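Local coordinates for protein beta-mannosidase (Trichoderma harzianum, PDB 4CVU) that probably hydrolyses terminal beta-linked mannose from the non-reducing ends of oligosaccharides, as a fungal member of glycoside hydrolase family 2, at residues Pro128-Arg133 and Trp190-Gln195; Leu729-Arg734 and Gly897-Asn902; Tyr886-His891 and Asp901-Leu906. One frame throughout, in Å; residues are numbered along the deposited sequence.

Interaction 1 of 3, residues Pro128-Arg133 and Trp190-Gln195; sequences PDNQFR and WVRKEQ. With NA (sodium ion), chain B; MAN (alpha-D-mannopyranose), chain C.
Asn130 and Arg192 face each other across two irregular chain segments with their CA atoms 5.1 Å apart, and just beyond them Gln131 N donates to Arg192 O at 3.0 Å. The side chain of Gln131 adds a second bond beside this backbone one. Its chain runs fully extended, CG anti to the backbone N (chi1 -177°), and OE1 at its end takes the N-H of Glu194 at 2.7 Å in a nearly straight bond. One residue back, Asn130 OD1 accepts from Phe132 N at 2.7 Å, an Asx turn within the type I turn 130-133. The side chains of Asn130 and Arg192 lie side by side, Asn130 ND2 coming 3.5 Å from Arg192 CB. At the far end of the arginine, Arg192 NH2 lies 3.4 Å from Phe132 CE2, ring and guanidinium planes inclined by 54°. A water bridges Asp129 O and Arg192 N. Farther out, Asp129 OD2 binds a sodium ion at 2.6 Å and accepts from O4 of a glycan mannose. The contact belongs to the galactose-binding-like domain but borders helix 458-475, whose Glu467 forms a salt bridge with Arg192 and whose Asn463 bonds Asn130, while helix 159-168 packs against Val191 and Lys193, and strand 135-138 touches Pro128 and Asp129.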
loop_
_atom_site.group_PDB
_atom_site.type_symbol
_atom_site.label_atom_id
_atom_site.label_comp_id
_atom_site.label_asym_id
_atom_site.label_seq_id
_atom_site.Cartn_x
_atom_site.Cartn_y
_atom_site.Cartn_z
ATOM N N PRO A 128 -6.099 -8.573 -37.920
ATOM C CA PRO A 128 -6.306 -9.748 -37.065
ATOM C C PRO A 128 -7.452 -9.576 -36.065
ATOM O O PRO A 128 -7.652 -8.480 -35.518
ATOM C CB PRO A 128 -4.972 -9.912 -36.313
ATOM C CG PRO A 128 -4.037 -8.872 -36.809
ATOM C CD PRO A 128 -4.704 -8.094 -37.906
ATOM N N ASP A 129 -8.198 -10.645 -35.821
ATOM C CA ASP A 129 -9.277 -10.601 -34.831
ATOM C C ASP A 129 -9.431 -11.884 -34.019
ATOM O O ASP A 129 -10.539 -12.336 -33.765
ATOM C CB ASP A 129 -10.587 -10.264 -35.523
ATOM C CG ASP A 129 -10.984 -11.302 -36.569
ATOM O OD1 ASP A 129 -10.162 -12.182 -36.921
ATOM O OD2 ASP A 129 -12.142 -11.225 -37.013
ATOM N N ASN A 130 -8.307 -12.465 -33.621
ATOM C CA ASN A 130 -8.319 -13.672 -32.792
ATOM C C ASN A 130 -7.062 -13.767 -31.969
ATOM O O ASN A 130 -5.963 -13.941 -32.494
ATOM C CB ASN A 130 -8.491 -14.941 -33.653
ATOM C CG ASN A 130 -8.909 -16.161 -32.827
ATOM O OD1 ASN A 130 -8.384 -16.405 -31.731
ATOM N ND2 ASN A 130 -9.826 -16.949 -33.358
ATOM N N GLN A 131 -7.225 -13.668 -30.659
ATOM C CA GLN A 131 -6.114 -13.814 -29.739
ATOM C C GLN A 131 -5.389 -15.143 -29.912
ATOM O O GLN A 131 -4.199 -15.214 -29.702
ATOM C CB GLN A 131 -6.633 -13.726 -28.289
ATOM C CG GLN A 131 -5.556 -13.799 -27.241
ATOM C CD GLN A 131 -6.040 -13.604 -25.788
ATOM O OE1 GLN A 131 -7.215 -13.371 -25.484
ATOM N NE2 GLN A 131 -5.115 -13.771 -24.891
ATOM N N PHE A 132 -6.135 -16.196 -30.260
ATOM C CA PHE A 132 -5.660 -17.572 -30.223
ATOM C C PHE A 132 -5.089 -18.094 -31.568
ATOM O O PHE A 132 -4.919 -19.315 -31.710
ATOM C CB PHE A 132 -6.828 -18.484 -29.794
ATOM C CG PHE A 132 -7.571 -17.987 -28.587
ATOM C CD1 PHE A 132 -6.883 -17.605 -27.454
ATOM C CD2 PHE A 132 -8.953 -17.939 -28.582
ATOM C CE1 PHE A 132 -7.575 -17.133 -26.337
ATOM C CE2 PHE A 132 -9.656 -17.477 -27.469
ATOM C CZ PHE A 132 -8.969 -17.093 -26.339
ATOM N N ARG A 133 -4.777 -17.186 -32.512
ATOM C CA ARG A 133 -4.270 -17.549 -33.854
ATOM C C ARG A 133 -2.902 -16.968 -34.170
ATOM O O ARG A 133 -2.560 -15.871 -33.736
ATOM C CB ARG A 133 -5.246 -17.120 -34.964
ATOM C CG ARG A 133 -6.449 -18.029 -35.078
ATOM C CD ARG A 133 -7.451 -17.570 -36.096
ATOM N NE ARG A 133 -7.087 -17.891 -37.487
ATOM C CZ ARG A 133 -7.790 -17.510 -38.545
ATOM N NH1 ARG A 133 -8.899 -16.794 -38.387
ATOM N NH2 ARG A 133 -7.392 -17.842 -39.773
ATOM N N TRP A 190 -18.957 -12.363 -28.506
ATOM C CA TRP A 190 -18.684 -11.899 -29.884
ATOM C C TRP A 190 -17.204 -11.815 -30.216
ATOM O O TRP A 190 -16.852 -11.585 -31.358
ATOM C CB TRP A 190 -19.360 -10.520 -30.157
ATOM C CG TRP A 190 -20.800 -10.696 -30.368
ATOM C CD1 TRP A 190 -21.804 -10.365 -29.513
ATOM C CD2 TRP A 190 -21.410 -11.347 -31.474
ATOM N NE1 TRP A 190 -23.019 -10.745 -30.029
ATOM C CE2 TRP A 190 -22.800 -11.357 -31.235
ATOM C CE3 TRP A 190 -20.922 -11.895 -32.673
ATOM C CZ2 TRP A 190 -23.705 -11.908 -32.144
ATOM C CZ3 TRP A 190 -21.826 -12.430 -33.583
ATOM C CH2 TRP A 190 -23.197 -12.438 -33.309
ATOM N N VAL A 191 -16.331 -12.021 -29.234
ATOM C CA VAL A 191 -14.890 -11.849 -29.490
ATOM C C VAL A 191 -14.076 -13.074 -29.111
ATOM O O VAL A 191 -14.218 -13.607 -28.026
ATOM C CB VAL A 191 -14.335 -10.580 -28.833
ATOM C CG1 VAL A 191 -14.630 -10.544 -27.331
ATOM C CG2 VAL A 191 -12.836 -10.467 -29.080
ATOM N N ARG A 192 -13.203 -13.507 -30.010
ATOM C CA ARG A 192 -12.265 -14.577 -29.719
ATOM C C ARG A 192 -11.067 -14.017 -28.941
ATOM O O ARG A 192 -9.981 -13.777 -29.491
ATOM C CB ARG A 192 -11.830 -15.252 -31.027
ATOM C CG ARG A 192 -12.973 -15.822 -31.818
ATOM C CD ARG A 192 -13.850 -16.715 -30.994
ATOM N NE ARG A 192 -13.035 -17.656 -30.223
ATOM C CZ ARG A 192 -13.322 -18.121 -29.009
ATOM N NH1 ARG A 192 -14.429 -17.760 -28.361
ATOM N NH2 ARG A 192 -12.497 -18.987 -28.427
ATOM N N LYS A 193 -11.317 -13.829 -27.639
ATOM C CA LYS A 193 -10.382 -13.274 -26.655
ATOM C C LYS A 193 -10.696 -14.023 -25.373
ATOM O O LYS A 193 -11.843 -14.496 -25.127
ATOM C CB LYS A 193 -10.566 -11.737 -26.488
ATOM C CG LYS A 193 -9.641 -11.042 -25.463
ATOM C CD LYS A 193 -9.621 -9.524 -25.638
ATOM C CE LYS A 193 -8.856 -8.751 -24.539
ATOM N NZ LYS A 193 -7.704 -9.505 -23.981
ATOM N N GLU A 194 -9.669 -14.158 -24.562
ATOM C CA GLU A 194 -9.711 -14.888 -23.297
ATOM C C GLU A 194 -10.864 -14.308 -22.530
ATOM O O GLU A 194 -10.936 -13.147 -22.245
ATOM C CB GLU A 194 -8.347 -14.723 -22.585
ATOM C CG GLU A 194 -8.272 -15.149 -21.138
ATOM C CD GLU A 194 -6.857 -15.130 -20.537
ATOM O OE1 GLU A 194 -6.382 -14.050 -20.270
ATOM O OE2 GLU A 194 -6.251 -16.156 -20.316
ATOM N N GLN A 195 -11.840 -15.154 -22.231
ATOM C CA GLN A 195 -13.052 -14.677 -21.697
ATOM C C GLN A 195 -12.953 -14.029 -20.328
ATOM O O GLN A 195 -13.683 -13.113 -20.073
ATOM C CB GLN A 195 -14.127 -15.774 -21.746
ATOM C CG GLN A 195 -14.368 -16.306 -23.126
ATOM C CD GLN A 195 -15.301 -15.488 -23.997
ATOM O OE1 GLN A 195 -16.524 -15.684 -24.006
ATOM N NE2 GLN A 195 -14.725 -14.594 -24.805
HETATM NA NA NA B . -13.230 -12.638 -38.904
HETATM C C1 MAN C . -17.307 -8.078 -38.558
HETATM C C2 MAN C . -17.764 -9.130 -37.549
HETATM C C3 MAN C . -16.674 -9.350 -36.497
HETATM C C4 MAN C . -15.334 -9.665 -37.172
HETATM C C5 MAN C . -14.983 -8.543 -38.158
HETATM C C6 MAN C . -13.688 -8.796 -38.929
HETATM O O2 MAN C . -18.035 -10.358 -38.200
HETATM O O3 MAN C . -17.066 -10.405 -35.663
HETATM O O4 MAN C . -14.318 -9.809 -36.214
HETATM O O5 MAN C . -16.036 -8.402 -39.093
HETATM O O6 MAN C . -13.259 -7.627 -39.594
HETATM O O HOH W 1 -12.930 -12.251 -32.558
HETATM O O HOH W 2 -11.563 -11.500 -39.678
#

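Interaction 2 of 3, residues Leu729-Arg734 and Gly897-Asn902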
loop_
_atom_site.group_PDB
_atom_site.type_symbol
_atom_site.label_atom_id
_atom_site.label_comp_id
_atom_site.label_asym_id
_atom_site.label_seq_id
_atom_site.Cartn_x
_atom_site.Cartn_y
_atom_site.Cartn_z
ATOM N N LEU A 729 -5.640 -25.245 2.602
ATOM C CA LEU A 729 -6.170 -26.279 1.690
ATOM C C LEU A 729 -5.149 -27.266 1.080
ATOM O O LEU A 729 -5.310 -28.466 1.149
ATOM C CB LEU A 729 -6.968 -25.639 0.559
ATOM C CG LEU A 729 -7.410 -26.560 -0.580
ATOM C CD1 LEU A 729 -8.307 -27.689 -0.071
ATOM C CD2 LEU A 729 -8.145 -25.680 -1.566
ATOM N N PRO A 730 -4.111 -26.752 0.451
ATOM C CA PRO A 730 -3.160 -27.645 -0.223
ATOM C C PRO A 730 -2.408 -28.570 0.709
ATOM O O PRO A 730 -1.940 -29.600 0.227
ATOM C CB PRO A 730 -2.200 -26.651 -0.970
ATOM C CG PRO A 730 -2.455 -25.346 -0.338
ATOM C CD PRO A 730 -3.876 -25.341 0.147
ATOM N N TYR A 731 -2.193 -28.176 1.974
ATOM C CA TYR A 731 -1.581 -29.036 2.984
ATOM C C TYR A 731 -2.484 -30.197 3.307
ATOM O O TYR A 731 -2.025 -31.348 3.456
ATOM C CB TYR A 731 -1.284 -28.252 4.251
ATOM C CG TYR A 731 -0.101 -27.309 4.115
ATOM C CD1 TYR A 731 1.188 -27.816 4.031
ATOM C CD2 TYR A 731 -0.276 -25.939 4.051
ATOM C CE1 TYR A 731 2.272 -26.953 3.892
ATOM C CE2 TYR A 731 0.814 -25.091 3.929
ATOM C CZ TYR A 731 2.084 -25.629 3.842
ATOM O OH TYR A 731 3.183 -24.784 3.749
ATOM N N VAL A 732 -3.779 -29.927 3.440
ATOM C CA VAL A 732 -4.799 -30.984 3.678
ATOM C C VAL A 732 -5.117 -31.928 2.490
ATOM O O VAL A 732 -5.209 -33.144 2.643
ATOM C CB VAL A 732 -6.100 -30.363 4.198
ATOM C CG1 VAL A 732 -7.125 -31.452 4.510
ATOM C CG2 VAL A 732 -5.826 -29.572 5.480
ATOM N N SER A 733 -5.275 -31.350 1.305
ATOM C CA SER A 733 -5.432 -32.110 0.073
ATOM C C SER A 733 -4.187 -32.969 -0.254
ATOM O O SER A 733 -4.330 -34.087 -0.731
ATOM C CB SER A 733 -5.841 -31.157 -1.046
ATOM O OG SER A 733 -4.811 -30.240 -1.412
ATOM N N ARG A 734 -2.971 -32.462 0.017
ATOM C CA ARG A 734 -1.764 -33.304 -0.116
ATOM C C ARG A 734 -1.908 -34.617 0.621
ATOM O O ARG A 734 -1.586 -35.686 0.060
ATOM C CB ARG A 734 -0.518 -32.589 0.411
ATOM C CG ARG A 734 0.705 -33.495 0.622
ATOM C CD ARG A 734 1.744 -32.823 1.506
ATOM N NE ARG A 734 2.649 -31.903 0.799
ATOM C CZ ARG A 734 3.233 -30.839 1.347
ATOM N NH1 ARG A 734 2.965 -30.471 2.587
ATOM N NH2 ARG A 734 4.095 -30.129 0.669
ATOM N N GLY A 897 7.829 -20.777 -1.025
ATOM C CA GLY A 897 7.972 -22.186 -0.813
ATOM C C GLY A 897 6.826 -22.800 -0.058
ATOM O O GLY A 897 5.745 -22.235 -0.006
ATOM N N PHE A 898 7.070 -23.950 0.552
ATOM C CA PHE A 898 6.057 -24.637 1.324
ATOM C C PHE A 898 6.713 -25.654 2.271
ATOM O O PHE A 898 7.774 -26.197 1.973
ATOM C CB PHE A 898 5.018 -25.286 0.407
ATOM C CG PHE A 898 5.612 -26.095 -0.725
ATOM C CD1 PHE A 898 6.005 -27.421 -0.516
ATOM C CD2 PHE A 898 5.788 -25.541 -1.987
ATOM C CE1 PHE A 898 6.559 -28.182 -1.547
ATOM C CE2 PHE A 898 6.342 -26.286 -3.027
ATOM C CZ PHE A 898 6.745 -27.611 -2.796
ATOM N N PHE A 899 6.049 -25.906 3.385
ATOM C CA PHE A 899 6.489 -26.878 4.388
ATOM C C PHE A 899 6.090 -28.299 3.939
ATOM O O PHE A 899 5.140 -28.475 3.164
ATOM C CB PHE A 899 5.852 -26.564 5.741
ATOM C CG PHE A 899 6.271 -25.238 6.318
ATOM C CD1 PHE A 899 7.451 -25.129 7.073
ATOM C CD2 PHE A 899 5.489 -24.094 6.132
ATOM C CE1 PHE A 899 7.864 -23.904 7.594
ATOM C CE2 PHE A 899 5.899 -22.870 6.645
ATOM C CZ PHE A 899 7.082 -22.781 7.392
ATOM N N ASP A 900 6.780 -29.310 4.482
ATOM C CA ASP A 900 6.480 -30.702 4.098
ATOM C C ASP A 900 5.244 -31.222 4.802
ATOM O O ASP A 900 4.746 -32.295 4.494
ATOM C CB ASP A 900 7.683 -31.629 4.306
ATOM C CG ASP A 900 8.006 -31.882 5.764
ATOM O OD1 ASP A 900 7.107 -31.809 6.632
ATOM O OD2 ASP A 900 9.187 -32.216 6.052
ATOM N N ASP A 901 4.754 -30.441 5.763
ATOM C CA ASP A 901 3.476 -30.717 6.393
ATOM C C ASP A 901 3.000 -29.454 7.105
ATOM O O ASP A 901 3.805 -28.585 7.424
ATOM C CB ASP A 901 3.595 -31.844 7.421
ATOM C CG ASP A 901 2.255 -32.517 7.693
ATOM O OD1 ASP A 901 1.312 -32.308 6.902
ATOM O OD2 ASP A 901 2.138 -33.227 8.705
ATOM N N ASN A 902 1.695 -29.353 7.299
ATOM C CA ASN A 902 1.114 -28.226 8.002
ATOM C C ASN A 902 -0.326 -28.566 8.358
ATOM O O ASN A 902 -0.877 -29.516 7.797
ATOM C CB ASN A 902 1.193 -26.946 7.145
ATOM C CG ASN A 902 1.586 -25.732 7.942
ATOM O OD1 ASN A 902 1.534 -25.752 9.165
ATOM N ND2 ASN A 902 1.986 -24.667 7.263
HETATM O O HOH W 3 0.604 -31.434 4.254
#
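Phe899 is held through both of its backbone polar atoms by two helix side chains, Tyr731 and Arg734, one turn apart. Its N-H points almost straight at Tyr731 OH (3.1 Å, 166° at the hydrogen), and its carbonyl O receives two guanidinium nitrogens end-on, Arg734 NH1 at 3.0 Å and NH2 at 3.2 Å, which arrive from opposite faces of the carbonyl plane. The oxygen lies close to the plane of the guanidinium. The same hydroxyl also meets the edge of the Phe899 ring, with CD2 3.4 Å away, while Asn902 CB packs over one face of the Tyr731 ring. A bend at chi3 (-83°) turns Arg734 NE out of the extended chain, and Phe898 CD1 closes on NH2 at 3.5 Å. In the next shell, a water links Tyr731 O, Arg734 NH1 and Asp901 OD1, Arg734 NH2 also hydrogen-bonds Ser413 OG, and Trp726 stacks on Phe898. Helix 729-736 thus docks on the end of an edge strand of the Ig-fold domain. The buried guanidinium is met by neutral acceptors, Phe899 O, the water and Ser413 OG; Asp900 and Asp901, the latter salt-bridged to Arg735 and Lys912, may steady it electrostatically without direct contact.

Interaction 3 of 3, residues Tyr886-His891 and Asp901-Leu906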
loop_
_atom_site.group_PDB
_atom_site.type_symbol
_atom_site.label_atom_id
_atom_site.label_comp_id
_atom_site.label_asym_id
_atom_site.label_seq_id
_atom_site.Cartn_x
_atom_site.Cartn_y
_atom_site.Cartn_z
ATOM N N TYR A 886 -4.724 -28.368 14.568
ATOM C CA TYR A 886 -4.571 -27.506 13.415
ATOM C C TYR A 886 -3.310 -26.669 13.645
ATOM O O TYR A 886 -3.392 -25.468 13.529
ATOM C CB TYR A 886 -5.743 -26.535 13.203
ATOM C CG TYR A 886 -7.054 -27.242 12.898
ATOM C CD1 TYR A 886 -7.368 -27.625 11.626
ATOM C CD2 TYR A 886 -7.935 -27.520 13.899
ATOM C CE1 TYR A 886 -8.576 -28.313 11.336
ATOM C CE2 TYR A 886 -9.149 -28.201 13.630
ATOM C CZ TYR A 886 -9.451 -28.564 12.336
ATOM O OH TYR A 886 -10.661 -29.262 12.012
ATOM N N THR A 887 -2.223 -27.324 14.035
ATOM C CA THR A 887 -0.910 -26.647 14.223
ATOM C C THR A 887 -0.481 -26.076 12.916
ATOM O O THR A 887 -0.547 -26.780 11.909
ATOM C CB THR A 887 0.113 -27.686 14.708
ATOM O OG1 THR A 887 -0.441 -28.397 15.822
ATOM C CG2 THR A 887 1.442 -27.052 15.137
ATOM N N TRP A 888 0.058 -24.827 12.901
ATOM C CA TRP A 888 0.154 -24.099 11.661
ATOM C C TRP A 888 1.386 -23.247 11.702
ATOM O O TRP A 888 1.456 -22.383 12.550
ATOM C CB TRP A 888 -1.084 -23.185 11.476
ATOM C CG TRP A 888 -1.051 -22.387 10.203
ATOM C CD1 TRP A 888 -0.827 -21.033 10.082
ATOM C CD2 TRP A 888 -1.178 -22.899 8.870
ATOM N NE1 TRP A 888 -0.854 -20.668 8.737
ATOM C CE2 TRP A 888 -1.051 -21.796 7.978
ATOM C CE3 TRP A 888 -1.423 -24.162 8.341
ATOM C CZ2 TRP A 888 -1.137 -21.939 6.617
ATOM C CZ3 TRP A 888 -1.504 -24.302 6.963
ATOM C CH2 TRP A 888 -1.359 -23.211 6.118
ATOM N N LEU A 889 2.286 -23.493 10.764
ATOM C CA LEU A 889 3.497 -22.707 10.565
ATOM C C LEU A 889 3.228 -21.710 9.497
ATOM O O LEU A 889 2.602 -22.043 8.494
ATOM C CB LEU A 889 4.613 -23.629 10.130
ATOM C CG LEU A 889 4.996 -24.706 11.171
ATOM C CD1 LEU A 889 5.576 -25.911 10.471
ATOM C CD2 LEU A 889 5.980 -24.158 12.150
ATOM N N THR A 890 3.728 -20.483 9.679
ATOM C CA THR A 890 3.512 -19.438 8.761
ATOM C C THR A 890 4.896 -18.939 8.417
ATOM O O THR A 890 5.564 -18.512 9.322
ATOM C CB THR A 890 2.725 -18.244 9.399
ATOM O OG1 THR A 890 1.459 -18.692 9.885
ATOM C CG2 THR A 890 2.517 -17.149 8.346
ATOM N N HIS A 891 5.308 -19.049 7.148
ATOM C CA HIS A 891 6.568 -18.424 6.665
ATOM C C HIS A 891 6.348 -16.934 6.381
ATOM O O HIS A 891 5.249 -16.524 6.058
ATOM C CB HIS A 891 7.086 -19.190 5.437
ATOM C CG HIS A 891 6.327 -18.937 4.174
ATOM N ND1 HIS A 891 6.614 -17.875 3.346
ATOM C CD2 HIS A 891 5.332 -19.627 3.576
ATOM C CE1 HIS A 891 5.815 -17.912 2.297
ATOM N NE2 HIS A 891 5.020 -18.964 2.423
ATOM N N ASP A 901 4.754 -30.441 5.763
ATOM C CA ASP A 901 3.476 -30.717 6.393
ATOM C C ASP A 901 3.000 -29.454 7.105
ATOM O O ASP A 901 3.805 -28.585 7.424
ATOM C CB ASP A 901 3.595 -31.844 7.421
ATOM C CG ASP A 901 2.255 -32.517 7.693
ATOM O OD1 ASP A 901 1.312 -32.308 6.902
ATOM O OD2 ASP A 901 2.138 -33.227 8.705
ATOM N N ASN A 902 1.695 -29.353 7.299
ATOM C CA ASN A 902 1.114 -28.226 8.002
ATOM C C ASN A 902 -0.326 -28.566 8.358
ATOM O O ASN A 902 -0.877 -29.516 7.797
ATOM C CB ASN A 902 1.193 -26.946 7.145
ATOM C CG ASN A 902 1.586 -25.732 7.942
ATOM O OD1 ASN A 902 1.534 -25.752 9.165
ATOM N ND2 ASN A 902 1.986 -24.667 7.263
ATOM N N ALA A 903 -0.913 -27.801 9.279
ATOM C CA ALA A 903 -2.263 -28.070 9.762
ATOM C C ALA A 903 -2.396 -29.495 10.258
ATOM O O ALA A 903 -3.174 -30.268 9.728
ATOM C CB ALA A 903 -3.305 -27.776 8.678
ATOM N N PHE A 904 -1.620 -29.828 11.296
ATOM C CA PHE A 904 -1.585 -31.176 11.836
ATOM C C PHE A 904 -1.876 -31.211 13.356
ATOM O O PHE A 904 -1.822 -30.195 14.065
ATOM C CB PHE A 904 -0.227 -31.834 11.541
ATOM C CG PHE A 904 0.976 -30.971 11.878
ATOM C CD1 PHE A 904 1.456 -30.892 13.172
ATOM C CD2 PHE A 904 1.628 -30.246 10.884
ATOM C CE1 PHE A 904 2.557 -30.109 13.469
ATOM C CE2 PHE A 904 2.732 -29.459 11.182
ATOM C CZ PHE A 904 3.193 -29.389 12.491
ATOM N N VAL A 905 -2.291 -32.372 13.824
ATOM C CA VAL A 905 -2.468 -32.615 15.229
ATOM C C VAL A 905 -1.156 -33.008 15.849
ATOM O O VAL A 905 -0.422 -33.770 15.299
ATOM C CB VAL A 905 -3.535 -33.721 15.497
ATOM C CG1 VAL A 905 -3.593 -34.089 16.961
ATOM C CG2 VAL A 905 -4.899 -33.256 15.025
ATOM N N LEU A 906 -0.886 -32.475 17.023
ATOM C CA LEU A 906 0.345 -32.753 17.710
ATOM C C LEU A 906 0.040 -33.058 19.167
ATOM O O LEU A 906 -0.684 -32.313 19.784
ATOM C CB LEU A 906 1.198 -31.521 17.632
ATOM C CG LEU A 906 2.685 -31.636 17.749
ATOM C CD1 LEU A 906 3.281 -32.501 16.685
ATOM C CD2 LEU A 906 3.233 -30.232 17.720
#
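Phe904 O is gripped by two donors, Thr887 N and Thr887 OG1, each at 2.9 Å; Thr887 OG1 is also hydrogen-bonded to Ser884 OG. In return Phe904 N donates to Thr887 O at 3.3 Å, on a lone pair, which makes Thr887 and Phe904 an antiparallel hydrogen-bonded pair. Ala903 and Phe904 both face Thr887, the signature of a G1 beta bulge, and Ala903 takes the left-handed backbone conformation (phi 54°) usual at the first position of such a bulge. This bulge opens strand 904-906 at the edge of a sheet of the Ig-fold domain, where strand 884-890 lies between it and strand 932-934.

On the N-terminal side of the bulge a side chain takes over the pairing. The amide of Asn902 lines up with the backbone of Leu889, OD1 accepting from Leu889 N at 2.9 Å and ND2 donating to Leu889 O at 3.0 Å, both nearly straight and both using in-plane carbonyl lone pairs. Gripped at its two ends, the amide is fixed in rotation and lies almost flat over the indole of Trp888, their planes only 11° apart. CG stands 3.4 Å from Trp888 CE3, and ND2 sits above the six-membered ring toward its rim. Tyr731 and His673 also meet that indole. Thr887 CB lies over one face of the Phe904 ring, a CH-pi contact, and Lys912 is the ring's cation-pi partner. Thr887 CG2 stands above the ring plane on the same side as CB, 3.7 Å from Phe904 CE1.

In the fold
All three contacts are mainly buried, yet they do different work. Interaction 1 stands alone, its centre about 37 Å from that of interaction 2 and 44 Å from that of interaction 3, on the opposite side of the chain's centre; it joins irregular loops and has a sodium ion and a glycan sugar at its margin. Interactions 2 and 3 touch and share Asp901 and Asn902, the turn between two successive strands. One docks a helix on the Ig-fold domain through side chains that grip a strand's backbone; the other pairs strands inside that domain. Asn902 serves both, its CB toward the helix and its amide toward the neighbouring strand.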